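Local coordinates for sulfate adenylyltransferase (Allochromatium vinosum, PDB 4DNX), which catalyses the reaction of sulfate with ATP to form adenosine 5'-phosphosulfate and diphosphate, at residues 144-147 against 148-152; 254-257 against 258-261. One frame throughout, in Å; residues are numbered along the deposited sequence. Where two conformers were deposited one is given.

Interaction 1. Residues 144-147 against 148-152; sequences PGVE and TFNSQ
Val146 and Asn150, one turn apart, meet at the C-terminal end of the short helix 144-149 in the PUA-like domain, where the side-chain amide of Asn150, the first residue past the helix, returns to a carbonyl of the last turn. Val146 O takes two donors, Asn150 N at 3.1 Å and Asn150 ND2 at 2.9 Å, which approach from opposite faces of its carbonyl plane. The side-chain bond is nearly straight (N-H...O 170°), and Val146 O lies almost in the plane of the Asn150 amide, consistent with the amide being held in one rotation; Thr132 OG1 is a further partner of ND2. With CG of Asn150 beside its own backbone N (chi1 -78°), both donors reach back to the same oxygen. This is the tight side: Val146 and Phe149 are buried, their side chains packed on Tyr136 and Thr132, respectively, of helix 125-136. The other side, with Glu147, Thr148 and Ser151, is exposed to solvent. There the carboxylate of Glu147 runs outward on an extended chain while its backbone oxygen stays at the helix end. Asn150 N reaches that oxygen only weakly, at 3.3 Å from Glu147 O, whereas Ser151 OG donates to Glu147 O over 2.8 Å, from above the carbonyl plane.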
ATOM      1  N   PRO A 144      16.259  26.082   8.950  1.00 20.30           N
ATOM      2  CA  PRO A 144      16.045  25.523   7.614  1.00 18.78           C
ATOM      3  C   PRO A 144      14.587  25.586   7.153  1.00 17.90           C
ATOM      4  O   PRO A 144      14.329  25.662   5.960  1.00 17.42           O
ATOM      5  CB  PRO A 144      16.531  24.065   7.742  1.00 19.48           C
ATOM      6  CG  PRO A 144      16.361  23.742   9.216  1.00 19.23           C
ATOM      7  CD  PRO A 144      16.606  25.035   9.945  1.00 19.78           C
ATOM      8  N   GLY A 145      13.643  25.572   8.093  1.00 17.15           N
ATOM      9  CA  GLY A 145      12.236  25.621   7.734  1.00 15.84           C
ATOM     10  C   GLY A 145      11.890  27.059   7.314  1.00 15.90           C
ATOM     11  O   GLY A 145      11.127  27.251   6.405  1.00 15.49           O
ATOM     12  N   VAL A 146      12.421  28.042   8.030  1.00 16.70           N
ATOM     13  CA  VAL A 146      12.290  29.461   7.660  1.00 17.32           C
ATOM     14  C   VAL A 146      12.811  29.673   6.222  1.00 18.17           C
ATOM     15  O   VAL A 146      12.136  30.347   5.397  1.00 18.02           O
ATOM     16  CB  VAL A 146      13.069  30.354   8.663  1.00 19.23           C
ATOM     17  CG1 VAL A 146      13.269  31.775   8.130  1.00 19.77           C
ATOM     18  CG2 VAL A 146      12.336  30.396  10.029  1.00 19.55           C
ATOM     19  N   GLU A 147      13.981  29.110   5.935  1.00 18.29           N
ATOM     20  CA  GLU A 147      14.649  29.348   4.634  1.00 19.60           C
ATOM     21  C   GLU A 147      13.793  28.765   3.506  1.00 18.00           C
ATOM     22  O   GLU A 147      13.535  29.442   2.516  1.00 19.13           O
ATOM     23  CB  GLU A 147      16.052  28.750   4.603  1.00 22.63           C
ATOM     24  CG  GLU A 147      16.839  29.057   3.313  1.00 28.75           C
ATOM     25  CD  GLU A 147      18.192  28.356   3.285  1.00 37.83           C
ATOM     26  OE1 GLU A 147      19.233  29.043   3.374  1.00 48.68           O
ATOM     27  OE2 GLU A 147      18.222  27.099   3.199  1.00 45.65           O
ATOM     28  N   THR A 148      13.326  27.531   3.662  1.00 17.43           N
ATOM     29  CA  THR A 148      12.467  26.902   2.649  1.00 16.80           C
ATOM     30  C   THR A 148      11.199  27.697   2.420  1.00 17.62           C
ATOM     31  O   THR A 148      10.796  27.945   1.275  1.00 17.38           O
ATOM     32  CB  THR A 148      12.130  25.421   3.067  1.00 16.70           C
ATOM     33  OG1 THR A 148      13.355  24.674   3.060  1.00 17.96           O
ATOM     34  CG2 THR A 148      11.078  24.772   2.132  1.00 16.87           C
ATOM     35  N   PHE A 149      10.547  28.107   3.516  1.00 16.09           N
ATOM     36  CA  PHE A 149       9.242  28.775   3.400  1.00 16.47           C
ATOM     37  C   PHE A 149       9.401  30.065   2.597  1.00 17.63           C
ATOM     38  O   PHE A 149       8.542  30.407   1.776  1.00 17.63           O
ATOM     39  CB  PHE A 149       8.690  29.077   4.826  1.00 17.10           C
ATOM     40  CG  PHE A 149       7.306  29.715   4.848  1.00 17.49           C
ATOM     41  CD1 PHE A 149       6.204  29.032   4.324  1.00 17.98           C
ATOM     42  CD2 PHE A 149       7.120  30.999   5.374  1.00 19.49           C
ATOM     43  CE1 PHE A 149       4.904  29.628   4.339  1.00 19.43           C
ATOM     44  CE2 PHE A 149       5.844  31.603   5.400  1.00 20.89           C
ATOM     45  CZ  PHE A 149       4.742  30.892   4.885  1.00 19.42           C
ATOM     46  N   ASN A 150      10.514  30.746   2.829  1.00 17.67           N
ATOM     47  CA  ASN A 150      10.748  32.052   2.234  1.00 18.21           C
ATOM     48  C   ASN A 150      11.456  31.970   0.883  1.00 19.11           C
ATOM     49  O   ASN A 150      11.838  33.011   0.308  1.00 20.28           O
ATOM     50  CB  ASN A 150      11.547  32.927   3.212  1.00 20.36           C
ATOM     51  CG  ASN A 150      10.664  33.482   4.314  1.00 20.94           C
ATOM     52  OD1 ASN A 150      10.011  34.507   4.139  1.00 22.41           O
ATOM     53  ND2 ASN A 150      10.609  32.784   5.439  1.00 21.08           N
ATOM     54  N   SER A 151      11.606  30.754   0.368  1.00 17.91           N
ATOM     55  CA  SER A 151      12.374  30.512  -0.866  1.00 18.69           C
ATOM     56  C   SER A 151      11.525  29.969  -1.993  1.00 17.58           C
ATOM     57  O   SER A 151      12.071  29.360  -2.913  1.00 18.31           O
ATOM     58  CB  SER A 151      13.540  29.551  -0.602  1.00 20.14           C
ATOM     59  OG  SER A 151      14.580  30.281   0.020  1.00 24.30           O
ATOM     60  N   GLN A 152      10.223  30.243  -1.950  1.00 16.56           N
ATOM     61  CA  GLN A 152       9.290  29.635  -2.887  1.00 16.35           C
ATOM     62  C   GLN A 152       8.650  30.621  -3.845  1.00 16.58           C
ATOM     63  O   GLN A 152       7.911  30.201  -4.755  1.00 18.71           O
ATOM     64  CB  GLN A 152       8.151  28.949  -2.141  1.00 16.11           C
ATOM     65  CG  GLN A 152       8.599  27.837  -1.165  1.00 16.80           C
ATOM     66  CD  GLN A 152       7.408  27.306  -0.403  1.00 18.43           C
ATOM     67  OE1 GLN A 152       6.753  26.378  -0.860  1.00 19.65           O
ATOM     68  NE2 GLN A 152       7.044  27.969   0.706  1.00 19.16           N
TER

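Interaction 2. Residues 254-257 against 258-261; sequences YFPP and NTVM
The ring of Phe255 carries Val260 CG2 over one face, while Thr259 OG1 lies at its edge, near the ring plane. The methyl sits 3.8 Å from the ring centroid and 29° off the normal, which meets the geometry of a CH-pi contact; its closest ring atom is Phe255 CD2, 3.4 Å from Val260 CG2. Lys213 makes a cation-pi contact with the same ring, and Met216 of helix 206-219 also packs on it. The Pro256 ring meets Thr259 at about a right angle, with Pro256 CD 3.5 Å from Thr259 OG1. Thr259 OG1 sits between its own backbone N and carbonyl carbon (chi1 61°) and donates to Pro256 O at 2.7 Å, tilted from the carbonyl plane. One side-chain bond thus spans the bend at Pro257 and Asn258; the positive phi of Asn258 (54°) marks the change of chain direction. Asn258 OD1 is hydrogen-bonded to Arg190 NH1, and Asn258 packs against Asn258 of the second subunit. Thr259 and Met261 pair through their backbones with strand 223-230. The whole turn joins helix 240-254 to strand 260-266, an outermost strand, within this chain, of the parallel sheet, as the helix-to-strand connection of a beta-alpha-beta crossover in a Rossmann-like fold.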
ATOM      1  N   TYR A 254      10.109  -9.365  19.107  1.00 19.59           N
ATOM      2  CA  TYR A 254      10.130  -8.785  20.454  1.00 19.31           C
ATOM      3  C   TYR A 254       8.788  -8.167  20.898  1.00 18.36           C
ATOM      4  O   TYR A 254       8.646  -7.710  22.045  1.00 19.66           O
ATOM      5  CB  TYR A 254      11.308  -7.811  20.595  1.00 18.91           C
ATOM      6  CG  TYR A 254      12.664  -8.514  20.498  1.00 19.45           C
ATOM      7  CD1 TYR A 254      13.213  -9.160  21.618  1.00 23.04           C
ATOM      8  CD2 TYR A 254      13.341  -8.606  19.296  1.00 19.85           C
ATOM      9  CE1 TYR A 254      14.445  -9.810  21.546  1.00 23.02           C
ATOM     10  CE2 TYR A 254      14.557  -9.260  19.190  1.00 20.17           C
ATOM     11  CZ  TYR A 254      15.105  -9.864  20.318  1.00 21.90           C
ATOM     12  OH  TYR A 254      16.316 -10.513  20.247  1.00 22.27           O
ATOM     13  N   PHE A 255       7.807  -8.127  19.999  1.00 16.27           N
ATOM     14  CA  PHE A 255       6.474  -7.690  20.413  1.00 15.89           C
ATOM     15  C   PHE A 255       5.492  -8.861  20.391  1.00 15.72           C
ATOM     16  O   PHE A 255       5.698  -9.799  19.631  1.00 16.05           O
ATOM     17  CB  PHE A 255       5.968  -6.607  19.465  1.00 15.17           C
ATOM     18  CG  PHE A 255       6.544  -5.229  19.743  1.00 15.34           C
ATOM     19  CD1 PHE A 255       7.873  -4.905  19.358  1.00 15.43           C
ATOM     20  CD2 PHE A 255       5.751  -4.236  20.342  1.00 14.29           C
ATOM     21  CE1 PHE A 255       8.388  -3.603  19.604  1.00 16.30           C
ATOM     22  CE2 PHE A 255       6.255  -2.917  20.575  1.00 16.23           C
ATOM     23  CZ  PHE A 255       7.582  -2.611  20.202  1.00 15.30           C
ATOM     24  N   PRO A 256       4.423  -8.806  21.185  1.00 15.56           N
ATOM     25  CA  PRO A 256       3.410  -9.873  21.113  1.00 17.08           C
ATOM     26  C   PRO A 256       2.654  -9.878  19.771  1.00 15.96           C
ATOM     27  O   PRO A 256       2.698  -8.900  19.032  1.00 15.47           O
ATOM     28  CB  PRO A 256       2.454  -9.545  22.259  1.00 17.63           C
ATOM     29  CG  PRO A 256       3.110  -8.492  23.077  1.00 17.91           C
ATOM     30  CD  PRO A 256       4.082  -7.786  22.193  1.00 16.93           C
ATOM     31  N   PRO A 257       1.945 -10.957  19.469  1.00 16.29           N
ATOM     32  CA  PRO A 257       1.129 -11.009  18.234  1.00 16.64           C
ATOM     33  C   PRO A 257       0.076  -9.903  18.138  1.00 15.93           C
ATOM     34  O   PRO A 257      -0.566  -9.541  19.124  1.00 16.31           O
ATOM     35  CB  PRO A 257       0.406 -12.360  18.342  1.00 17.78           C
ATOM     36  CG  PRO A 257       1.238 -13.146  19.263  1.00 18.71           C
ATOM     37  CD  PRO A 257       1.805 -12.196  20.256  1.00 17.93           C
ATOM     38  N   ASN A 258      -0.086  -9.399  16.925  1.00 15.20           N
ATOM     39  CA  ASN A 258      -1.072  -8.356  16.626  1.00 14.60           C
ATOM     40  C   ASN A 258      -0.941  -7.109  17.523  1.00 13.54           C
ATOM     41  O   ASN A 258      -1.939  -6.629  18.102  1.00 13.67           O
ATOM     42  CB  ASN A 258      -2.503  -8.933  16.693  1.00 14.92           C
ATOM     43  CG  ASN A 258      -3.527  -7.934  16.116  1.00 15.73           C
ATOM     44  OD1 ASN A 258      -3.184  -7.191  15.179  1.00 15.78           O
ATOM     45  ND2 ASN A 258      -4.739  -7.883  16.682  1.00 15.13           N
ATOM     46  N   THR A 259       0.295  -6.602  17.682  1.00 12.95           N
ATOM     47  CA  THR A 259       0.505  -5.368  18.454  1.00 13.27           C
ATOM     48  C   THR A 259       1.233  -4.287  17.684  1.00 12.92           C
ATOM     49  O   THR A 259       1.310  -3.179  18.177  1.00 12.71           O
ATOM     50  CB  THR A 259       1.257  -5.638  19.794  1.00 14.14           C
ATOM     51  OG1 THR A 259       2.542  -6.199  19.496  1.00 15.42           O
ATOM     52  CG2 THR A 259       0.475  -6.579  20.641  1.00 14.95           C
ATOM     53  N   VAL A 260       1.748  -4.586  16.487  1.00 12.32           N
ATOM     54  CA  VAL A 260       2.531  -3.564  15.747  1.00 12.95           C
ATOM     55  C   VAL A 260       2.029  -3.421  14.310  1.00 13.39           C
ATOM     56  O   VAL A 260       1.731  -4.443  13.683  1.00 16.24           O
ATOM     57  CB  VAL A 260       4.032  -3.924  15.702  1.00 12.71           C
ATOM     58  CG1 VAL A 260       4.836  -2.843  14.910  1.00 13.29           C
ATOM     59  CG2 VAL A 260       4.584  -4.101  17.112  1.00 14.08           C
ATOM     60  N   MET A 261       1.901  -2.166  13.827  1.00 12.72           N
ATOM     61  CA  MET A 261       1.684  -1.868  12.430  0.70 13.62           C
ATOM     62  C   MET A 261       2.829  -0.997  11.939  1.00 13.04           C
ATOM     63  O   MET A 261       3.021   0.075  12.472  1.00 16.19           O
ATOM     64  CB  MET A 261       0.393  -1.067  12.271  0.70 15.54           C
ATOM     65  CG  MET A 261      -0.827  -1.878  12.141  0.70 20.42           C
ATOM     66  SD  MET A 261      -2.277  -0.777  12.142  0.70 22.22           S
ATOM     67  CE  MET A 261      -1.898   0.258  10.730  0.70 18.43           C
TER

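Interaction 1 and interaction 2 lie on opposite sides of the chain's centre, their own centres 40 Å apart and their nearest atoms about 27 Å apart, so neither touches the other. They belong to different parts of the protein, 144-152 to the PUA-like domain and 254-261 to the ATP-sulfurylase part. In both, a side chain bonds a backbone carbonyl where a helix gives way to the next element, at the last turn itself in interaction 1 and beyond the helix in interaction 2. Their surroundings differ, since the second subunit touches 254-261 whereas no other chain of the assembly reaches 144-152. Pro144 nevertheless packs on Tyr271 and Val301, joining interaction 1 to the ATP-sulfurylase part of the chain.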